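PDB 1QYD: bifunctional pinoresinol-lariciresinol reductase 1 from Thuja plicata, which reduces (-)-pinoresinol to (-)-lariciresinol and then to (+)-secoisolariciresinol, taking the 4R-hydride of NADPH, as a dimeric enzyme of lignan biosynthesis. Local coordinates for residues A290-A293 and T294-Y297; D306-L309 and E310-V313; L64-H67 and Q68-V71. All coordinates share one frame; numbering follows the deposited sequence.

Contact 1: residues A290-A293 and T294-Y297; sequences AIEA and TKLY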
loop_
_atom_site.group_PDB
_atom_site.type_symbol
_atom_site.label_atom_id
_atom_site.label_comp_id
_atom_site.label_asym_id
_atom_site.label_seq_id
_atom_site.Cartn_x
_atom_site.Cartn_y
_atom_site.Cartn_z
ATOM N N ALA A 290 18.035 12.718 -20.122
ATOM C CA ALA A 290 18.814 12.494 -18.918
ATOM C C ALA A 290 20.170 13.171 -18.912
ATOM O O ALA A 290 20.611 13.627 -19.959
ATOM C CB ALA A 290 19.074 11.016 -18.719
ATOM N N ILE A 291 20.799 13.304 -17.726
ATOM C CA ILE A 291 22.162 13.805 -17.537
ATOM C C ILE A 291 22.894 13.065 -16.402
ATOM O O ILE A 291 22.330 12.178 -15.758
ATOM C CB ILE A 291 22.301 15.341 -17.165
ATOM C CG1 ILE A 291 21.415 15.760 -16.014
ATOM C CG2 ILE A 291 22.081 16.133 -18.402
ATOM C CD1 ILE A 291 19.914 15.828 -16.205
ATOM N N GLU A 292 24.178 13.395 -16.167
ATOM C CA GLU A 292 24.971 12.857 -15.069
ATOM C C GLU A 292 25.354 14.025 -14.148
ATOM O O GLU A 292 25.902 15.034 -14.598
ATOM C CB GLU A 292 26.229 12.191 -15.622
ATOM C CG GLU A 292 26.976 11.209 -14.708
ATOM C CD GLU A 292 27.836 11.755 -13.568
ATOM O OE1 GLU A 292 27.393 11.738 -12.414
ATOM O OE2 GLU A 292 28.961 12.166 -13.841
ATOM N N ALA A 293 25.128 13.895 -12.838
ATOM C CA ALA A 293 25.393 14.949 -11.889
ATOM C C ALA A 293 26.811 15.429 -11.763
ATOM O O ALA A 293 27.035 16.619 -11.574
ATOM C CB ALA A 293 24.946 14.510 -10.533
ATOM N N THR A 294 27.768 14.511 -11.924
ATOM C CA THR A 294 29.200 14.793 -11.768
ATOM C C THR A 294 29.853 15.422 -12.981
ATOM O O THR A 294 30.777 16.213 -12.803
ATOM C CB THR A 294 29.905 13.500 -11.395
ATOM O OG1 THR A 294 29.182 13.064 -10.251
ATOM C CG2 THR A 294 31.395 13.609 -11.131
ATOM N N LYS A 295 29.390 15.103 -14.202
ATOM C CA LYS A 295 29.831 15.764 -15.430
ATOM C C LYS A 295 29.509 17.260 -15.377
ATOM O O LYS A 295 30.385 18.111 -15.562
ATOM C CB LYS A 295 29.127 15.188 -16.674
ATOM C CG LYS A 295 29.694 13.968 -17.406
ATOM C CD LYS A 295 28.691 13.532 -18.489
ATOM C CE LYS A 295 29.193 12.281 -19.237
ATOM N NZ LYS A 295 28.298 11.800 -20.285
ATOM N N LEU A 296 28.226 17.559 -15.099
ATOM C CA LEU A 296 27.676 18.911 -14.971
ATOM C C LEU A 296 28.352 19.780 -13.925
ATOM O O LEU A 296 28.675 20.950 -14.166
ATOM C CB LEU A 296 26.211 18.859 -14.602
ATOM C CG LEU A 296 25.170 18.391 -15.576
ATOM C CD1 LEU A 296 24.005 17.788 -14.804
ATOM C CD2 LEU A 296 24.784 19.552 -16.461
ATOM N N TYR A 297 28.568 19.207 -12.735
ATOM C CA TYR A 297 29.153 20.002 -11.683
ATOM C C TYR A 297 30.496 19.377 -11.386
ATOM O O TYR A 297 30.643 18.615 -10.429
ATOM C CB TYR A 297 28.201 19.996 -10.471
ATOM C CG TYR A 297 26.790 20.293 -10.918
ATOM C CD1 TYR A 297 26.446 21.520 -11.498
ATOM C CD2 TYR A 297 25.863 19.264 -10.877
ATOM C CE1 TYR A 297 25.173 21.693 -12.055
ATOM C CE2 TYR A 297 24.599 19.439 -11.431
ATOM C CZ TYR A 297 24.250 20.642 -12.018
ATOM O OH TYR A 297 22.979 20.783 -12.548
#

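Contact 2: residues D306-L309 and E310-V313; sequences DSYL and ERYV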
loop_
_atom_site.group_PDB
_atom_site.type_symbol
_atom_site.label_atom_id
_atom_site.label_comp_id
_atom_site.label_asym_id
_atom_site.label_seq_id
_atom_site.Cartn_x
_atom_site.Cartn_y
_atom_site.Cartn_z
ATOM N N ASP A 306 36.737 4.832 -0.349
ATOM C CA ASP A 306 37.987 4.742 0.358
ATOM C C ASP A 306 37.871 5.806 1.416
ATOM O O ASP A 306 37.940 5.515 2.598
ATOM C CB ASP A 306 39.125 5.032 -0.623
ATOM C CG ASP A 306 39.305 3.962 -1.710
ATOM O OD1 ASP A 306 38.474 3.846 -2.620
ATOM O OD2 ASP A 306 40.281 3.211 -1.627
ATOM N N SER A 307 37.623 7.049 1.040
ATOM C CA SER A 307 37.483 8.105 2.018
ATOM C C SER A 307 36.227 8.006 2.893
ATOM O O SER A 307 36.253 8.409 4.059
ATOM C CB SER A 307 37.568 9.383 1.222
ATOM O OG SER A 307 38.799 9.347 0.494
ATOM N N TYR A 308 35.132 7.440 2.369
ATOM C CA TYR A 308 33.935 7.160 3.151
ATOM C C TYR A 308 34.188 5.989 4.106
ATOM O O TYR A 308 33.848 6.080 5.288
ATOM C CB TYR A 308 32.765 6.812 2.239
ATOM C CG TYR A 308 31.416 6.807 2.958
ATOM C CD1 TYR A 308 30.683 7.981 2.999
ATOM C CD2 TYR A 308 30.903 5.664 3.589
ATOM C CE1 TYR A 308 29.464 8.041 3.654
ATOM C CE2 TYR A 308 29.664 5.718 4.250
ATOM C CZ TYR A 308 28.957 6.918 4.275
ATOM O OH TYR A 308 27.736 7.020 4.917
ATOM N N LEU A 309 34.781 4.863 3.655
ATOM C CA LEU A 309 35.106 3.765 4.559
ATOM C C LEU A 309 36.255 4.090 5.531
ATOM O O LEU A 309 36.283 3.569 6.645
ATOM C CB LEU A 309 35.374 2.502 3.693
ATOM C CG LEU A 309 34.084 1.820 3.161
ATOM C CD1 LEU A 309 34.407 0.899 2.019
ATOM C CD2 LEU A 309 33.449 0.944 4.231
ATOM N N GLU A 310 37.114 5.067 5.195
ATOM C CA GLU A 310 38.236 5.570 5.997
ATOM C C GLU A 310 37.756 6.283 7.265
ATOM O O GLU A 310 38.450 7.125 7.841
ATOM C CB GLU A 310 39.074 6.515 5.087
ATOM C CG GLU A 310 40.455 7.099 5.440
ATOM C CD GLU A 310 41.188 7.809 4.272
ATOM O OE1 GLU A 310 42.045 7.177 3.648
ATOM O OE2 GLU A 310 40.927 8.985 3.977
ATOM N N ARG A 311 36.549 5.950 7.713
ATOM C CA ARG A 311 35.984 6.469 8.941
ATOM C C ARG A 311 35.070 5.430 9.549
ATOM O O ARG A 311 34.596 5.600 10.662
ATOM C CB ARG A 311 35.129 7.736 8.748
ATOM C CG ARG A 311 33.861 7.600 7.900
ATOM C CD ARG A 311 32.942 8.833 8.032
ATOM N NE ARG A 311 32.099 9.070 6.852
ATOM C CZ ARG A 311 32.443 10.015 5.973
ATOM N NH1 ARG A 311 33.536 10.761 6.128
ATOM N NH2 ARG A 311 31.687 10.224 4.911
ATOM N N TYR A 312 34.730 4.383 8.816
ATOM C CA TYR A 312 33.938 3.328 9.394
ATOM C C TYR A 312 34.849 2.453 10.244
ATOM O O TYR A 312 34.386 1.621 11.035
ATOM C CB TYR A 312 33.307 2.541 8.282
ATOM C CG TYR A 312 31.800 2.665 8.274
ATOM C CD1 TYR A 312 31.057 1.958 9.205
ATOM C CD2 TYR A 312 31.169 3.449 7.311
ATOM C CE1 TYR A 312 29.665 2.016 9.170
ATOM C CE2 TYR A 312 29.773 3.524 7.270
ATOM C CZ TYR A 312 29.021 2.800 8.200
ATOM O OH TYR A 312 27.625 2.830 8.148
ATOM N N VAL A 313 36.169 2.631 10.046
ATOM C CA VAL A 313 37.165 1.986 10.869
ATOM C C VAL A 313 37.841 3.098 11.686
ATOM O O VAL A 313 37.565 3.142 12.880
ATOM C CB VAL A 313 38.161 1.141 9.951
ATOM C CG1 VAL A 313 37.248 0.274 9.048
ATOM C CG2 VAL A 313 39.092 1.913 9.048
ATOM O OXT VAL A 313 38.543 3.970 11.176
#

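Contact 3: residues L64-H67 and Q68-V71; sequences LDDH and QRLV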
loop_
_atom_site.group_PDB
_atom_site.type_symbol
_atom_site.label_atom_id
_atom_site.label_comp_id
_atom_site.label_asym_id
_atom_site.label_seq_id
_atom_site.Cartn_x
_atom_site.Cartn_y
_atom_site.Cartn_z
ATOM N N LEU A 64 -0.167 18.034 4.514
ATOM C CA LEU A 64 -0.355 17.870 3.079
ATOM C C LEU A 64 -1.791 17.852 2.608
ATOM O O LEU A 64 -2.085 18.065 1.423
ATOM C CB LEU A 64 0.296 16.601 2.650
ATOM C CG LEU A 64 1.777 16.698 2.572
ATOM C CD1 LEU A 64 2.353 15.332 2.872
ATOM C CD2 LEU A 64 2.170 17.255 1.232
ATOM N N ASP A 65 -2.656 17.561 3.592
ATOM C CA ASP A 65 -4.092 17.495 3.391
ATOM C C ASP A 65 -4.769 18.840 3.267
ATOM O O ASP A 65 -5.823 18.947 2.634
ATOM C CB ASP A 65 -4.718 16.723 4.538
ATOM C CG ASP A 65 -4.684 15.218 4.349
ATOM O OD1 ASP A 65 -5.720 14.591 4.597
ATOM O OD2 ASP A 65 -3.633 14.692 3.964
ATOM N N ASP A 66 -4.163 19.863 3.884
ATOM C CA ASP A 66 -4.680 21.209 3.772
ATOM C C ASP A 66 -4.204 21.831 2.464
ATOM O O ASP A 66 -3.190 22.534 2.395
ATOM C CB ASP A 66 -4.199 22.032 4.946
ATOM C CG ASP A 66 -5.253 23.077 5.254
ATOM O OD1 ASP A 66 -5.054 24.260 4.941
ATOM O OD2 ASP A 66 -6.287 22.670 5.798
ATOM N N HIS A 67 -4.970 21.542 1.407
ATOM C CA HIS A 67 -4.664 21.988 0.050
ATOM C C HIS A 67 -4.466 23.491 -0.097
ATOM O O HIS A 67 -3.524 23.946 -0.762
ATOM C CB HIS A 67 -5.791 21.503 -0.866
ATOM C CG HIS A 67 -5.789 22.042 -2.290
ATOM N ND1 HIS A 67 -4.759 22.502 -2.988
ATOM C CD2 HIS A 67 -6.914 22.143 -3.067
ATOM C CE1 HIS A 67 -5.230 22.871 -4.144
ATOM N NE2 HIS A 67 -6.520 22.658 -4.194
ATOM N N GLN A 68 -5.355 24.262 0.542
ATOM C CA GLN A 68 -5.244 25.702 0.469
ATOM C C GLN A 68 -4.024 26.247 1.184
ATOM O O GLN A 68 -3.508 27.252 0.708
ATOM C CB GLN A 68 -6.499 26.375 1.039
ATOM C CG GLN A 68 -6.910 26.042 2.473
ATOM C CD GLN A 68 -7.869 24.874 2.630
ATOM O OE1 GLN A 68 -7.796 23.864 1.921
ATOM N NE2 GLN A 68 -8.780 25.035 3.600
ATOM N N ARG A 69 -3.507 25.653 2.276
ATOM C CA ARG A 69 -2.311 26.198 2.895
ATOM C C ARG A 69 -1.064 25.792 2.134
ATOM O O ARG A 69 -0.069 26.531 2.069
ATOM C CB ARG A 69 -2.198 25.732 4.322
ATOM C CG ARG A 69 -1.052 26.356 5.111
ATOM C CD ARG A 69 -1.452 26.427 6.577
ATOM N NE ARG A 69 -2.011 25.160 7.033
ATOM C CZ ARG A 69 -2.377 24.875 8.286
ATOM N NH1 ARG A 69 -2.240 25.774 9.268
ATOM N NH2 ARG A 69 -2.924 23.669 8.515
ATOM N N LEU A 70 -1.170 24.615 1.509
ATOM C CA LEU A 70 -0.108 24.081 0.703
ATOM C C LEU A 70 0.119 25.046 -0.442
ATOM O O LEU A 70 1.234 25.543 -0.566
ATOM C CB LEU A 70 -0.572 22.743 0.270
ATOM C CG LEU A 70 0.427 21.678 -0.049
ATOM C CD1 LEU A 70 1.433 21.526 1.068
ATOM C CD2 LEU A 70 -0.355 20.395 -0.290
ATOM N N VAL A 71 -0.928 25.439 -1.191
ATOM C CA VAL A 71 -0.803 26.418 -2.281
ATOM C C VAL A 71 -0.336 27.786 -1.819
ATOM O O VAL A 71 0.409 28.464 -2.538
ATOM C CB VAL A 71 -2.138 26.599 -3.011
ATOM C CG1 VAL A 71 -1.911 27.431 -4.245
ATOM C CG2 VAL A 71 -2.685 25.270 -3.520
#

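Contact 1: residues A290-A293 and T294-Y297
Glu292 grips the start of the short helix that follows it, and its hydrogen bonds dominate the contact. Its OE1 takes two bonds from one residue: Thr294 OG1 approaches on the syn lone pair at 3.1 Å, and Thr294 N comes from above the carboxylate plane, 2.8 Å from Glu292 OE1. Glu292 OE2 turns to the next amide, Lys295 N, in a weak, bent bond of 3.0 Å. CG stands anti to the backbone N (chi1 -162°) and the chain then bends at chi2 (-76°), which folds the carboxylate back against its own helix start. OE1 also accepts from Arg221 N, so this buried oxygen is well supplied with donors; these bonds, together with the amides at the helix start, would probably favour the charged form.

This is N-capping by a glutamate, whose extra methylene is taken up by the bend. The capping residue is also the last of strand 290-292, an outer strand of a three-stranded parallel sheet, hydrogen-bonded to strand 217-219. Backbone bonds then wind the chain into a single turn: Leu296 N reaches Glu292 O weakly at 3.5 Å, and Tyr297 N reaches Ala293 O at 3.2 Å.

Apolar contacts lie on another side of the turn. Ile291 and Leu296 cross at about a right angle, CG1 of Ile291 meeting CD1 of Leu296 at 3.5 Å, two branched apolar chains meeting where strand turns into helix. Leu296 CB sits over the centre of one face of the Tyr297 ring, 3.5 Å above its plane. Ala293 touches Met218 and Tyr203, where its small side chain suits a close approach, while exposed Lys295 extends its flexible chain away, its methylene CD passing 4.0 Å from Glu292 CB.

Contact 2: residues D306-L309 and E310-V313
Tyr308 and Arg311 are brought together by two different first torsions. In the tyrosine CG lies anti to the backbone N (chi1 -167°), carrying the ring toward the end of helix 305-309; in the arginine CG is wedged between the backbone N and the carbonyl carbon (chi1 63°), and from there the chain runs extended to NE, back across one face of that ring. The result is an off-centre cation-pi contact, with Arg311 CZ 4.5 Å from the centroid of the Tyr308 ring. The two planes stand 69° apart, so the guanidinium does not stack flat; it dips one end toward the ring, and Arg311 NH2 is 3.1 Å from Tyr308 CD1.

Tyr312 uses another part of the same ring. The two tyrosines lie side by side and point the same way, CE2 of Tyr308 meeting the edge of the Tyr312 ring close to its plane, 3.7 Å from Tyr312 CE2. Their hydroxyls are anchored separately, Tyr308 OH by Glu197 and Tyr312 OH by the carbonyl oxygen of Met175. Leu309 faces helix 229-241, touching Ile235 and Leu239, and its CD2 methyl lies 4.4 Å from Tyr312 CB, a loose contact.

The backbone closes the helix and turns the C-terminal tail. Glu310 N bonds to Asp306 O at 2.8 Å, the last full helical turn, and Tyr312 N then bonds to Leu309 O, also at 2.8 Å.

Because the Tyr308 hydroxyl is bonded to a carboxylate, its ring is probably made more electron-rich, which would suit the cation over its face. Asp196 offers Arg311 a counter-charge in a long, weak ion pair, and the arginine's positive charge is likely to sit well near the negative end of the helix dipole.

Contact 3: residues L64-H67 and Q68-V71
Asp66 O receives Leu70 N at 3.0 Å, and His67 O then receives Val71 N at 3.0 Å, opening the regular bonding of helix 67-74 directly after an inverse gamma turn centred on Asp66. The aspartate is the N-cap: its short chain lets Asp66 OD1 fold back over the first turn to Arg69 N, a weak bond of 3.4 Å. Asp66 OD1 also faces the guanidinium of Arg69 from well out of its plane, 3.8 Å from Arg69 NE, a long salt bridge that rests on charge alone.

This turn links strand 58-60, an edge of the five-stranded parallel Rossmann sheet, to its next helix, a beta-alpha step beside the probable NADP(+)-binding Arg36. With an alanine here in place of Asp66, Arg69 N would probably lose its side-chain acceptor and the guanidinium its nearby negative charge, leaving it freer to swing.

Leu70, the buried residue here, sends CD2 toward Leu64 CD2 at 4.3 Å. Separately, His67 and Val71 pack alongside each other one helical turn apart, ND1 of His67 touching CG2 of Val71 at 3.5 Å. Asp65 and Asp66 also face Lys266 and Lys259 of the second subunit across long, weak ion pairs.

Contacts 1 and 3 treat the beginning of a helix and contact 2 the end of one. Contact 1 is partly buried and uses a glutamate that takes several bonds at the end of a strand of the three-stranded sheet; contact 3, at the surface on a helix that follows an edge strand of the five-stranded Rossmann sheet, uses an aspartate whose side-chain bonds are weak and whose charges look toward the second subunit. Contact 2, also partly buried, relies on aromatic and cation-pi packing near the C-terminus. Helices 293-296 and 305-309 follow each other in the chain, yet contacts 1 and 2 stay about 14 Å apart at their nearest atoms. Contacts 2 and 3 lie on opposite sides of the chain's centre.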